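Local coordinates for protein methylglyoxal reductase (NADPH-dependent) (Candida albicans SC5314, PDB 6KWS) that probably reduces methylglyoxal with NADPH as hydride donor, as an oxidoreductase of the dihydroflavonol-4-reductase branch of the NAD(P)-dependent epimerase/dehydratase family, at residues K19-A23 and K24-V28; F65-V68 and L69-G73; V107-A110 and I111-G115. The protein carries 1 engineered substitution. One frame throughout, in Å; residues are numbered along the deposited sequence.

Interaction 1 (K19-A23 and K24-V28)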
loop_
_atom_site.group_PDB
_atom_site.type_symbol
_atom_site.label_atom_id
_atom_site.label_comp_id
_atom_site.label_asym_id
_atom_site.label_seq_id
_atom_site.Cartn_x
_atom_site.Cartn_y
_atom_site.Cartn_z
ATOM N N LYS A 19 11.121 8.819 -3.266
ATOM C CA LYS A 19 11.519 9.445 -4.525
ATOM C C LYS A 19 10.697 10.698 -4.803
ATOM O O LYS A 19 11.241 11.752 -5.147
ATOM C CB LYS A 19 11.371 8.445 -5.673
ATOM C CG LYS A 19 11.843 8.980 -7.007
ATOM C CD LYS A 19 11.393 8.130 -8.183
ATOM C CE LYS A 19 11.848 6.662 -8.042
ATOM N NZ LYS A 19 12.416 6.057 -9.305
ATOM N N GLN A 20 9.378 10.610 -4.646
ATOM C CA GLN A 20 8.560 11.789 -4.903
ATOM C C GLN A 20 8.799 12.878 -3.864
ATOM O O GLN A 20 8.857 14.063 -4.215
ATOM C CB GLN A 20 7.090 11.410 -4.960
ATOM C CG GLN A 20 6.783 10.350 -5.995
ATOM C CD GLN A 20 5.324 10.333 -6.315
ATOM O OE1 GLN A 20 4.617 11.308 -6.039
ATOM N NE2 GLN A 20 4.845 9.236 -6.885
ATOM N N LEU A 21 8.946 12.504 -2.586
ATOM C CA LEU A 21 9.270 13.493 -1.562
ATOM C C LEU A 21 10.582 14.207 -1.874
ATOM O O LEU A 21 10.657 15.432 -1.781
ATOM C CB LEU A 21 9.333 12.838 -0.181
ATOM C CG LEU A 21 8.034 12.608 0.611
ATOM C CD1 LEU A 21 8.339 11.877 1.899
ATOM C CD2 LEU A 21 7.292 13.924 0.901
ATOM N N LEU A 22 11.634 13.464 -2.250
ATOM C CA LEU A 22 12.920 14.106 -2.546
ATOM C C LEU A 22 12.794 15.118 -3.671
ATOM O O LEU A 22 13.425 16.183 -3.634
ATOM C CB LEU A 22 13.976 13.079 -2.926
ATOM C CG LEU A 22 14.521 12.228 -1.799
ATOM C CD1 LEU A 22 15.550 11.267 -2.379
ATOM C CD2 LEU A 22 15.111 13.102 -0.671
ATOM N N ALA A 23 11.995 14.799 -4.689
ATOM C CA ALA A 23 11.844 15.682 -5.839
ATOM C C ALA A 23 11.023 16.928 -5.536
ATOM O O ALA A 23 10.965 17.822 -6.379
ATOM C CB ALA A 23 11.212 14.931 -7.009
ATOM N N LYS A 24 10.364 17.003 -4.383
ATOM C CA LYS A 24 9.733 18.231 -3.921
ATOM C C LYS A 24 10.566 18.920 -2.842
ATOM O O LYS A 24 10.038 19.723 -2.072
ATOM C CB LYS A 24 8.312 17.943 -3.421
ATOM C CG LYS A 24 7.298 17.683 -4.540
ATOM C CD LYS A 24 6.028 16.966 -4.065
ATOM C CE LYS A 24 4.781 17.717 -4.511
ATOM N NZ LYS A 24 3.656 16.828 -4.945
ATOM N N ASN A 25 11.855 18.596 -2.766
ATOM C CA ASN A 25 12.802 19.246 -1.858
ATOM C C ASN A 25 12.347 19.207 -0.397
ATOM O O ASN A 25 12.579 20.156 0.359
ATOM C CB ASN A 25 13.089 20.687 -2.308
ATOM C CG ASN A 25 13.507 20.772 -3.786
ATOM O OD1 ASN A 25 14.383 20.023 -4.251
ATOM N ND2 ASN A 25 12.863 21.672 -4.532
ATOM N N TYR A 26 11.713 18.117 0.025
ATOM C CA TYR A 26 11.569 17.867 1.452
ATOM C C TYR A 26 12.837 17.234 2.009
ATOM O O TYR A 26 13.615 16.600 1.289
ATOM C CB TYR A 26 10.390 16.945 1.744
ATOM C CG TYR A 26 9.038 17.546 1.473
ATOM C CD1 TYR A 26 8.388 18.313 2.447
ATOM C CD2 TYR A 26 8.392 17.331 0.250
ATOM C CE1 TYR A 26 7.142 18.847 2.208
ATOM C CE2 TYR A 26 7.142 17.863 0.004
ATOM C CZ TYR A 26 6.524 18.622 0.986
ATOM O OH TYR A 26 5.284 19.161 0.743
ATOM N N GLN A 27 13.045 17.402 3.304
ATOM C CA GLN A 27 14.086 16.648 3.982
ATOM C C GLN A 27 13.445 15.372 4.513
ATOM O O GLN A 27 12.473 15.425 5.277
ATOM C CB GLN A 27 14.752 17.472 5.087
ATOM C CG GLN A 27 15.806 18.437 4.531
ATOM C CD GLN A 27 16.898 18.771 5.531
ATOM O OE1 GLN A 27 16.824 19.785 6.243
ATOM N NE2 GLN A 27 17.923 17.914 5.596
ATOM N N VAL A 28 13.957 14.230 4.072
ATOM C CA VAL A 28 13.358 12.939 4.373
ATOM C C VAL A 28 14.237 12.201 5.368
ATOM O O VAL A 28 15.457 12.112 5.194
ATOM C CB VAL A 28 13.150 12.110 3.099
ATOM C CG1 VAL A 28 12.368 10.842 3.418
ATOM C CG2 VAL A 28 12.422 12.956 2.079
HETATM O O HOH W 1 4.732 14.016 -6.678
#

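Interaction 2 (F65-V68 and L69-G73)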
loop_
_atom_site.group_PDB
_atom_site.type_symbol
_atom_site.label_atom_id
_atom_site.label_comp_id
_atom_site.label_asym_id
_atom_site.label_seq_id
_atom_site.Cartn_x
_atom_site.Cartn_y
_atom_site.Cartn_z
ATOM N N PHE A 65 9.627 4.035 18.122
ATOM C CA PHE A 65 9.846 5.291 17.420
ATOM C C PHE A 65 10.172 6.473 18.341
ATOM O O PHE A 65 10.140 7.622 17.879
ATOM C CB PHE A 65 8.618 5.627 16.561
ATOM C CG PHE A 65 8.478 4.761 15.333
ATOM C CD1 PHE A 65 7.678 3.620 15.348
ATOM C CD2 PHE A 65 9.152 5.084 14.164
ATOM C CE1 PHE A 65 7.553 2.818 14.223
ATOM C CE2 PHE A 65 9.030 4.291 13.041
ATOM C CZ PHE A 65 8.226 3.152 13.072
ATOM N N ASP A 66 10.493 6.235 19.621
ATOM C CA ASP A 66 10.726 7.358 20.534
ATOM C C ASP A 66 12.041 8.049 20.225
ATOM O O ASP A 66 12.085 9.269 20.030
ATOM C CB ASP A 66 10.725 6.880 21.984
ATOM C CG ASP A 66 9.484 6.121 22.323
ATOM O OD1 ASP A 66 8.858 5.620 21.365
ATOM O OD2 ASP A 66 9.148 5.989 23.523
ATOM N N LYS A 67 13.126 7.275 20.187
ATOM C CA LYS A 67 14.449 7.859 20.010
ATOM C C LYS A 67 14.541 8.640 18.702
ATOM O O LYS A 67 15.128 9.732 18.666
ATOM C CB LYS A 67 15.508 6.750 20.098
ATOM C CG LYS A 67 16.820 7.022 19.404
ATOM C CD LYS A 67 17.760 5.817 19.531
ATOM C CE LYS A 67 19.113 6.073 18.851
ATOM N NZ LYS A 67 19.952 4.853 18.697
ATOM N N VAL A 68 13.916 8.144 17.636
ATOM C CA VAL A 68 13.928 8.907 16.395
ATOM C C VAL A 68 13.039 10.149 16.510
ATOM O O VAL A 68 13.377 11.216 15.982
ATOM C CB VAL A 68 13.525 8.008 15.212
ATOM C CG1 VAL A 68 12.226 7.302 15.521
ATOM C CG2 VAL A 68 13.412 8.822 13.931
ATOM N N LEU A 69 11.911 10.047 17.220
ATOM C CA LEU A 69 11.069 11.229 17.411
ATOM C C LEU A 69 11.759 12.293 18.261
ATOM O O LEU A 69 11.629 13.494 17.985
ATOM C CB LEU A 69 9.735 10.840 18.040
ATOM C CG LEU A 69 8.728 10.436 16.966
ATOM C CD1 LEU A 69 7.497 9.791 17.587
ATOM C CD2 LEU A 69 8.371 11.643 16.076
ATOM N N GLN A 70 12.492 11.881 19.298
ATOM C CA GLN A 70 13.167 12.859 20.146
ATOM C C GLN A 70 14.346 13.509 19.428
ATOM O O GLN A 70 14.513 14.733 19.483
ATOM C CB GLN A 70 13.626 12.201 21.441
ATOM C CG GLN A 70 12.506 11.837 22.390
ATOM C CD GLN A 70 12.877 10.650 23.240
ATOM O OE1 GLN A 70 14.042 10.261 23.293
ATOM N NE2 GLN A 70 11.877 10.029 23.867
ATOM N N LYS A 71 15.170 12.718 18.743
ATOM C CA LYS A 71 16.318 13.283 18.043
ATOM C C LYS A 71 15.933 14.235 16.919
ATOM O O LYS A 71 16.761 15.062 16.523
ATOM C CB LYS A 71 17.164 12.180 17.452
ATOM C CG LYS A 71 18.035 11.520 18.426
ATOM C CD LYS A 71 18.850 10.467 17.716
ATOM C CE LYS A 71 19.299 9.443 18.721
ATOM N NZ LYS A 71 19.085 9.913 20.132
ATOM N N HIS A 72 14.726 14.116 16.360
ATOM C CA HIS A 72 14.368 14.941 15.208
ATOM C C HIS A 72 13.099 15.742 15.466
ATOM O O HIS A 72 12.090 15.582 14.766
ATOM C CB HIS A 72 14.205 14.078 13.955
ATOM C CG HIS A 72 15.470 13.416 13.521
ATOM N ND1 HIS A 72 16.370 14.017 12.667
ATOM C CD2 HIS A 72 15.999 12.211 13.840
ATOM C CE1 HIS A 72 17.393 13.204 12.470
ATOM N NE2 HIS A 72 17.195 12.104 13.175
ATOM N N GLY A 73 13.155 16.634 16.455
ATOM C CA GLY A 73 11.999 17.425 16.832
ATOM C C GLY A 73 11.544 18.422 15.790
ATOM O O GLY A 73 10.524 19.087 16.009
#

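Interaction 3 (V107-A110 and I111-G115)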
loop_
_atom_site.group_PDB
_atom_site.type_symbol
_atom_site.label_atom_id
_atom_site.label_comp_id
_atom_site.label_asym_id
_atom_site.label_seq_id
_atom_site.Cartn_x
_atom_site.Cartn_y
_atom_site.Cartn_z
ATOM N N VAL A 107 2.843 2.944 17.818
ATOM C CA VAL A 107 3.356 3.982 16.921
ATOM C C VAL A 107 2.725 5.326 17.254
ATOM O O VAL A 107 3.422 6.333 17.434
ATOM C CB VAL A 107 3.108 3.595 15.447
ATOM C CG1 VAL A 107 3.514 4.706 14.503
ATOM C CG2 VAL A 107 3.834 2.321 15.092
ATOM N N LEU A 108 1.392 5.365 17.336
ATOM C CA LEU A 108 0.702 6.615 17.635
ATOM C C LEU A 108 1.023 7.105 19.042
ATOM O O LEU A 108 1.110 8.318 19.281
ATOM C CB LEU A 108 -0.797 6.432 17.468
ATOM C CG LEU A 108 -1.247 6.224 16.034
ATOM C CD1 LEU A 108 -2.695 5.818 16.074
ATOM C CD2 LEU A 108 -1.045 7.491 15.192
ATOM N N GLN A 109 1.198 6.178 19.994
ATOM C CA GLN A 109 1.600 6.594 21.334
ATOM C C GLN A 109 2.945 7.324 21.310
ATOM O O GLN A 109 3.096 8.382 21.935
ATOM C CB GLN A 109 1.642 5.395 22.279
ATOM C CG GLN A 109 1.865 5.806 23.728
ATOM C CD GLN A 109 0.569 6.214 24.412
ATOM O OE1 GLN A 109 -0.435 5.506 24.326
ATOM N NE2 GLN A 109 0.575 7.384 25.063
ATOM N N ALA A 110 3.929 6.795 20.573
ATOM C CA ALA A 110 5.204 7.503 20.479
ATOM C C ALA A 110 5.011 8.895 19.891
ATOM O O ALA A 110 5.573 9.874 20.392
ATOM C CB ALA A 110 6.209 6.701 19.656
ATOM N N ILE A 111 4.199 9.011 18.843
ATOM C CA ILE A 111 3.966 10.335 18.292
ATOM C C ILE A 111 3.250 11.206 19.313
ATOM O O ILE A 111 3.496 12.415 19.396
ATOM C CB ILE A 111 3.191 10.224 16.966
ATOM C CG1 ILE A 111 3.993 9.355 15.988
ATOM C CG2 ILE A 111 2.902 11.613 16.374
ATOM C CD1 ILE A 111 3.195 8.866 14.796
ATOM N N TYR A 112 2.389 10.604 20.129
ATOM C CA TYR A 112 1.679 11.370 21.145
ATOM C C TYR A 112 2.643 11.943 22.182
ATOM O O TYR A 112 2.626 13.148 22.459
ATOM C CB TYR A 112 0.634 10.485 21.805
ATOM C CG TYR A 112 -0.356 11.235 22.649
ATOM C CD1 TYR A 112 -0.529 10.914 23.994
ATOM C CD2 TYR A 112 -1.127 12.251 22.106
ATOM C CE1 TYR A 112 -1.440 11.583 24.773
ATOM C CE2 TYR A 112 -2.047 12.931 22.879
ATOM C CZ TYR A 112 -2.196 12.591 24.214
ATOM O OH TYR A 112 -3.106 13.256 25.000
ATOM N N ASN A 113 3.506 11.098 22.754
ATOM C CA ASN A 113 4.423 11.566 23.791
ATOM C C ASN A 113 5.485 12.500 23.213
ATOM O O ASN A 113 5.637 13.642 23.665
ATOM C CB ASN A 113 5.076 10.374 24.498
ATOM C CG ASN A 113 4.055 9.422 25.109
ATOM O OD1 ASN A 113 2.936 9.812 25.412
ATOM N ND2 ASN A 113 4.440 8.161 25.276
ATOM N N PHE A 114 6.215 12.048 22.193
ATOM C CA PHE A 114 7.423 12.744 21.767
ATOM C C PHE A 114 7.319 13.389 20.386
ATOM O O PHE A 114 8.301 13.981 19.916
ATOM C CB PHE A 114 8.610 11.781 21.827
ATOM C CG PHE A 114 8.552 10.830 22.985
ATOM C CD1 PHE A 114 9.050 11.192 24.230
ATOM C CD2 PHE A 114 8.015 9.560 22.834
ATOM C CE1 PHE A 114 9.004 10.300 25.317
ATOM C CE2 PHE A 114 7.956 8.664 23.915
ATOM C CZ PHE A 114 8.457 9.037 25.156
ATOM N N GLY A 115 6.165 13.321 19.730
ATOM C CA GLY A 115 6.061 13.915 18.415
ATOM C C GLY A 115 5.630 15.354 18.524
ATOM O O GLY A 115 4.574 15.732 18.006
#

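Interaction 1 (K19-A23 and K24-V28)
CD2 of Leu21 rests against the ring of Tyr26, 3.6 Å from the tyrosine CD2 atom, the two side chains meeting at a slant. On the inner side, CG2 of Val28 fits between two leucines: it lies 3.8 Å from CB of Leu21 and 3.8 Å from CD2 of Leu22, and Leu22 and Val28 approach almost at right angles. Val28 holds CG1 anti to its backbone N (chi1 -173°), which leaves CG2 as the branch that meets both.

Behind these side chains, a Schellman motif closes helix 12-23. Its i to i+5 bond, Tyr26 N to Leu21 O, is weak at 3.4 Å; Asn25 N to Leu22 O is 3.0 Å. Left-handed Asn25 (phi 55°, psi 36°) breaks the helical path and completes the motif, with Leu21 and Tyr26 as its apolar pair. Leu21 O also accepts Lys24 N at 3.1 Å. Outside, a water donates to Gln20 OE1 and weakly accepts from Lys24 NZ, while Gln20 NE2 bonds Arg241 O.

Leu21 also packs on Val4 and Val6 of strand 3-7, and Val28 on Leu51. This is the tight turn from helix 12-23 into strand 27-32, closing the first beta-alpha-beta unit of a Rossmann fold.

Interaction 2 (F65-V68 and L69-G73)
Phe65 and Leu69 meet one helical turn apart, in a local contact along helix 66-71, a short helix packed against the parallel part of the sheet of the nucleotide-binding fold. Phe65 sits at the N-cap position, and its carbonyl O accepts Leu69 N at 3.1 Å; CB of Phe65, not the ring, approaches CD1 of Leu69, at a loose 4.4 Å. The next two i to i+4 bonds are straighter: Gln70 N to Asp66 O is 2.7 Å with an N-H...O angle of 158°, and Lys71 N to Lys67 O is 3.0 Å with 167°. The last, His72 N to Val68 O, is weak at 132°, as the chain leaves helical geometry at His72.

On the outer face, Lys67 extends beyond CG, while Lys71 bends near its end. Their aliphatic parts pass obliquely, CE against CE, and Lys67 NZ and Lys71 NZ lie 5.3 Å apart. The imidazole of His72 turns its edge to Val68 O, with CD2 3.5 Å from that oxygen. Its NE2 bonds Glu54 and its ND1 Glu74. On the inner face, the Phe65 ring meets Phe78 edge-to-face and touches NADPH-binding Val59, while Leu69 reaches Ile5 of strand 3-7.

The chemistry is therefore divided by face: apolar groups turn to the sheet, and the exposed lysines share methylene packing, their ammonium groups not in contact but close enough that some mutual repulsion is likely. Two carboxylates on the imidazole nitrogens fix its rotation and would probably favour the protonated, doubly donating ring.

Interaction 3 (V107-A110 and I111-G115)
The amide of Gln109 reaches along the helix surface to Asn113, NE2 giving a weak hydrogen bond of 3.4 Å to OD1, with the two amide planes 42° apart. A bend at chi2 of Gln109 (83°) swings the amide back over the following turn after CG has left opposite the backbone N. The same NE2 faces the edge of the Tyr112 ring, 3.8 Å from its CD1, and here amide and ring planes stand nearly perpendicular, at 85°. Asn113 in turn places its CB over one face of the Phe114 ring, displaced toward the rim.

These groups ride on the last turns of helix 92-114, which flanks the parallel part of the sheet of the Rossmann fold. The backbone bonds stay regular to the end: Asn113 N to Gln109 O is 2.9 Å and Phe114 N to Ala110 O is 2.9 Å. Gly115 leaves helical geometry, yet its N still bonds Ile111 O.

On the buried side, Val107 and Ile111 lie side by side and point the same way, CG1 of Val107 being 4.2 Å from CD1 of Ile111. Both side chains touch Phe78 of strand 75-80, whereas Leu108 turns to Ala175 and Phe178 of helix 160-181.

In the fold
The three contacts follow one another along the chain within the NAD(P)-binding Rossmann part. Interaction 1 joins helix 12-23 to strand 27-32; interactions 2 and 3 lie on helices 66-71 and 92-114, which precede and follow strand 75-80. Interactions 2 and 3 have centres about 9 Å apart and touch, Asp66, Leu69 and Gln70 packing against Ala110 and Phe114, so the two helices form one packed layer on the sheet. Interaction 1 stands apart, its centre about 20 Å from that of interaction 2 and about 24 Å from that of interaction 3. Strand 3-7 relates the first two, receiving side chains from both Leu21 and Leu69. Phe65 and Val107 bring the helix pair close to NADPH-binding Val59.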